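Local coordinates for protein enolase (alpha proteobacterium BAL199, PDB 3UGV) that probably acts as a magnesium-dependent lyase of the enolase superfamily, with the two-domain architecture of the mandelate racemase and muconate lactonizing enzymes, at residues F[258-266]-F[287-295]. Residues are numbered along the deposited sequence; the frame is centred on the assembly and turned at random.
Sequences NFDGYAQLR and QALQAGACD. With MG (magnesium ion), chain X.
Arg-266 reaches across to Asp-295 and forms a salt bridge through NE, 3.1 Å from OD2 with an N-H...O angle of 152°. CG of Arg-266 lies anti to the backbone N (chi1 -176°), and the chain, bent at chi2, passes CD along Gly-292 O and sets Cys-294 O over one face of the guanidinium, too poorly angled for a hydrogen bond from NE. OD2 is met from above the carboxylate plane and also accepts from water 1, at 2.7 Å. OD1 accepts hydrogen bonds from the backbone N-H of Leu-273 and from water 2. Both waters are ligands of a magnesium ion that Arg-266 O binds directly at 2.1 Å, with Leu-269 O as a further ligand, so one arginine meets the carboxylate by its side chain and the metal by its carbonyl. With an alanine here the carboxylate would probably lose its cationic mate, leaving a gap beside Gly-292 O. One turn earlier in the helix, Ala-263 CA gives a C-H...O contact to Gly-292 O (3.4 Å), and CB of Tyr-262 rests on CB of Ala-293. The Phe-259 ring takes a CH-pi contact, off-centre, from Ala-288 CA, 4.3 Å from its centroid. Asn-258 is the N-cap, its OD1 accepting from Gly-261 N (3.0 Å), and Gly-292 closes helix 282-290 in a Schellman motif. The contact thus joins consecutive helices of the barrel domain, 259-268 and 282-290, outside strand 273-275, whose Leu-273 and Ile-275 pack against Tyr-262.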
loop_
_atom_site.group_PDB
_atom_site.type_symbol
_atom_site.label_atom_id
_atom_site.label_comp_id
_atom_site.label_asym_id
_atom_site.label_seq_id
_atom_site.Cartn_x
_atom_site.Cartn_y
_atom_site.Cartn_z
ATOM N N ASN F 258 -20.515 3.475 4.805
ATOM C CA ASN F 258 -19.907 2.322 4.147
ATOM C C ASN F 258 -18.833 2.755 3.160
ATOM O O ASN F 258 -19.077 2.779 1.958
ATOM C CB ASN F 258 -20.965 1.460 3.430
ATOM C CG ASN F 258 -20.370 0.219 2.819
ATOM O OD1 ASN F 258 -19.214 -0.085 3.078
ATOM N ND2 ASN F 258 -21.152 -0.514 2.011
ATOM N N PHE F 259 -17.648 3.087 3.665
ATOM C CA PHE F 259 -16.559 3.580 2.824
ATOM C C PHE F 259 -15.905 2.485 1.981
ATOM O O PHE F 259 -15.413 2.755 0.877
ATOM C CB PHE F 259 -15.476 4.264 3.672
ATOM C CG PHE F 259 -15.898 5.572 4.265
ATOM C CD1 PHE F 259 -17.108 6.140 3.939
ATOM C CD2 PHE F 259 -15.055 6.255 5.132
ATOM C CE1 PHE F 259 -17.497 7.364 4.490
ATOM C CE2 PHE F 259 -15.434 7.471 5.678
ATOM C CZ PHE F 259 -16.665 8.022 5.354
ATOM N N ASP F 260 -15.861 1.261 2.503
ATOM C CA ASP F 260 -15.338 0.154 1.701
ATOM C C ASP F 260 -16.178 -0.005 0.439
ATOM O O ASP F 260 -15.632 -0.202 -0.634
ATOM C CB ASP F 260 -15.304 -1.153 2.487
ATOM C CG ASP F 260 -14.444 -1.059 3.742
ATOM O OD1 ASP F 260 -13.263 -0.650 3.661
ATOM O OD2 ASP F 260 -14.965 -1.386 4.818
ATOM N N GLY F 261 -17.502 0.089 0.573
ATOM C CA GLY F 261 -18.412 -0.027 -0.562
ATOM C C GLY F 261 -18.299 1.157 -1.509
ATOM O O GLY F 261 -18.290 0.999 -2.730
ATOM N N TYR F 262 -18.202 2.356 -0.945
ATOM C CA TYR F 262 -18.061 3.556 -1.758
ATOM C C TYR F 262 -16.798 3.509 -2.616
ATOM O O TYR F 262 -16.861 3.788 -3.812
ATOM C CB TYR F 262 -18.118 4.802 -0.886
ATOM C CG TYR F 262 -19.536 5.265 -0.628
ATOM C CD1 TYR F 262 -20.417 5.465 -1.679
ATOM C CD2 TYR F 262 -19.993 5.497 0.658
ATOM C CE1 TYR F 262 -21.719 5.887 -1.461
ATOM C CE2 TYR F 262 -21.292 5.917 0.888
ATOM C CZ TYR F 262 -22.151 6.108 -0.182
ATOM O OH TYR F 262 -23.447 6.537 0.035
ATOM N N ALA F 263 -15.665 3.120 -2.021
ATOM C CA ALA F 263 -14.432 2.980 -2.788
ATOM C C ALA F 263 -14.587 2.001 -3.957
ATOM O O ALA F 263 -14.048 2.251 -5.024
ATOM C CB ALA F 263 -13.236 2.576 -1.887
ATOM N N GLN F 264 -15.317 0.900 -3.764
ATOM C CA GLN F 264 -15.539 -0.072 -4.846
ATOM C C GLN F 264 -16.366 0.519 -5.988
ATOM O O GLN F 264 -16.042 0.347 -7.168
ATOM C CB GLN F 264 -16.241 -1.335 -4.334
ATOM C CG GLN F 264 -15.415 -2.187 -3.409
ATOM C CD GLN F 264 -14.183 -2.755 -4.085
ATOM O OE1 GLN F 264 -14.286 -3.432 -5.108
ATOM N NE2 GLN F 264 -13.007 -2.476 -3.520
ATOM N N LEU F 265 -17.441 1.204 -5.617
ATOM C CA LEU F 265 -18.342 1.847 -6.576
ATOM C C LEU F 265 -17.629 2.943 -7.359
ATOM O O LEU F 265 -17.826 3.097 -8.564
ATOM C CB LEU F 265 -19.525 2.459 -5.826
ATOM C CG LEU F 265 -20.485 1.441 -5.229
ATOM C CD1 LEU F 265 -21.540 2.122 -4.387
ATOM C CD2 LEU F 265 -21.111 0.644 -6.380
ATOM N N ARG F 266 -16.804 3.714 -6.666
ATOM C CA ARG F 266 -16.113 4.836 -7.295
ATOM C C ARG F 266 -15.152 4.289 -8.348
ATOM O O ARG F 266 -15.008 4.844 -9.435
ATOM C CB ARG F 266 -15.352 5.632 -6.241
ATOM C CG ARG F 266 -14.659 6.891 -6.758
ATOM C CD ARG F 266 -13.314 7.013 -6.082
ATOM N NE ARG F 266 -12.667 8.274 -6.357
ATOM C CZ ARG F 266 -11.435 8.558 -5.963
ATOM N NH1 ARG F 266 -10.735 7.646 -5.304
ATOM N NH2 ARG F 266 -10.908 9.745 -6.236
ATOM N N GLN F 287 -11.034 11.578 6.096
ATOM C CA GLN F 287 -10.998 10.115 6.158
ATOM C C GLN F 287 -11.644 9.468 4.933
ATOM O O GLN F 287 -11.138 8.480 4.409
ATOM C CB GLN F 287 -11.671 9.629 7.437
ATOM C CG GLN F 287 -10.927 10.059 8.714
ATOM C CD GLN F 287 -11.667 9.642 9.972
ATOM O OE1 GLN F 287 -12.856 9.281 9.920
ATOM N NE2 GLN F 287 -10.967 9.666 11.110
ATOM N N ALA F 288 -12.751 10.050 4.473
ATOM C CA ALA F 288 -13.412 9.592 3.271
ATOM C C ALA F 288 -12.497 9.689 2.058
ATOM O O ALA F 288 -12.499 8.796 1.210
ATOM C CB ALA F 288 -14.679 10.378 3.031
ATOM N N LEU F 289 -11.730 10.775 1.976
ATOM C CA LEU F 289 -10.824 10.999 0.840
ATOM C C LEU F 289 -9.639 10.028 0.889
ATOM O O LEU F 289 -9.273 9.432 -0.125
ATOM C CB LEU F 289 -10.347 12.464 0.775
ATOM C CG LEU F 289 -11.477 13.499 0.639
ATOM C CD1 LEU F 289 -10.964 14.929 0.555
ATOM C CD2 LEU F 289 -12.342 13.193 -0.565
ATOM N N GLN F 290 -9.061 9.839 2.071
ATOM C CA GLN F 290 -8.016 8.830 2.229
ATOM C C GLN F 290 -8.510 7.456 1.825
ATOM O O GLN F 290 -7.740 6.649 1.310
ATOM C CB GLN F 290 -7.530 8.752 3.667
ATOM C CG GLN F 290 -6.730 9.948 4.130
ATOM C CD GLN F 290 -6.378 9.819 5.600
ATOM O OE1 GLN F 290 -7.250 9.545 6.432
ATOM N NE2 GLN F 290 -5.095 9.987 5.928
ATOM N N ALA F 291 -9.790 7.185 2.072
ATOM C CA ALA F 291 -10.362 5.885 1.727
ATOM C C ALA F 291 -10.651 5.786 0.231
ATOM O O ALA F 291 -11.029 4.734 -0.259
ATOM C CB ALA F 291 -11.621 5.637 2.528
ATOM N N GLY F 292 -10.479 6.889 -0.492
ATOM C CA GLY F 292 -10.840 6.927 -1.898
ATOM C C GLY F 292 -12.323 6.655 -2.111
ATOM O O GLY F 292 -12.697 5.904 -3.022
ATOM N N ALA F 293 -13.161 7.281 -1.287
ATOM C CA ALA F 293 -14.600 6.984 -1.250
ATOM C C ALA F 293 -15.488 7.775 -2.237
ATOM O O ALA F 293 -16.655 7.437 -2.456
ATOM C CB ALA F 293 -15.125 7.164 0.175
ATOM N N CYS F 294 -14.959 8.835 -2.826
ATOM C CA CYS F 294 -15.792 9.651 -3.696
ATOM C C CYS F 294 -14.961 10.475 -4.665
ATOM O O CYS F 294 -13.779 10.713 -4.421
ATOM C CB CYS F 294 -16.621 10.599 -2.844
ATOM S SG CYS F 294 -15.596 11.564 -1.718
ATOM N N ASP F 295 -15.602 10.931 -5.740
ATOM C CA ASP F 295 -15.006 11.885 -6.670
ATOM C C ASP F 295 -15.393 13.334 -6.328
ATOM O O ASP F 295 -14.673 14.280 -6.649
ATOM C CB ASP F 295 -15.471 11.571 -8.094
ATOM C CG ASP F 295 -15.277 10.119 -8.463
ATOM O OD1 ASP F 295 -16.287 9.387 -8.524
ATOM O OD2 ASP F 295 -14.112 9.705 -8.680
HETATM MG MG MG X . -14.992 6.283 -10.977
HETATM O O HOH W 1 -13.648 7.321 -9.818
HETATM O O HOH W 2 -16.431 7.511 -10.139
HETATM O O HOH W 3 -14.592 7.578 -12.557
HETATM O O HOH W 4 -13.355 5.278 -11.725
#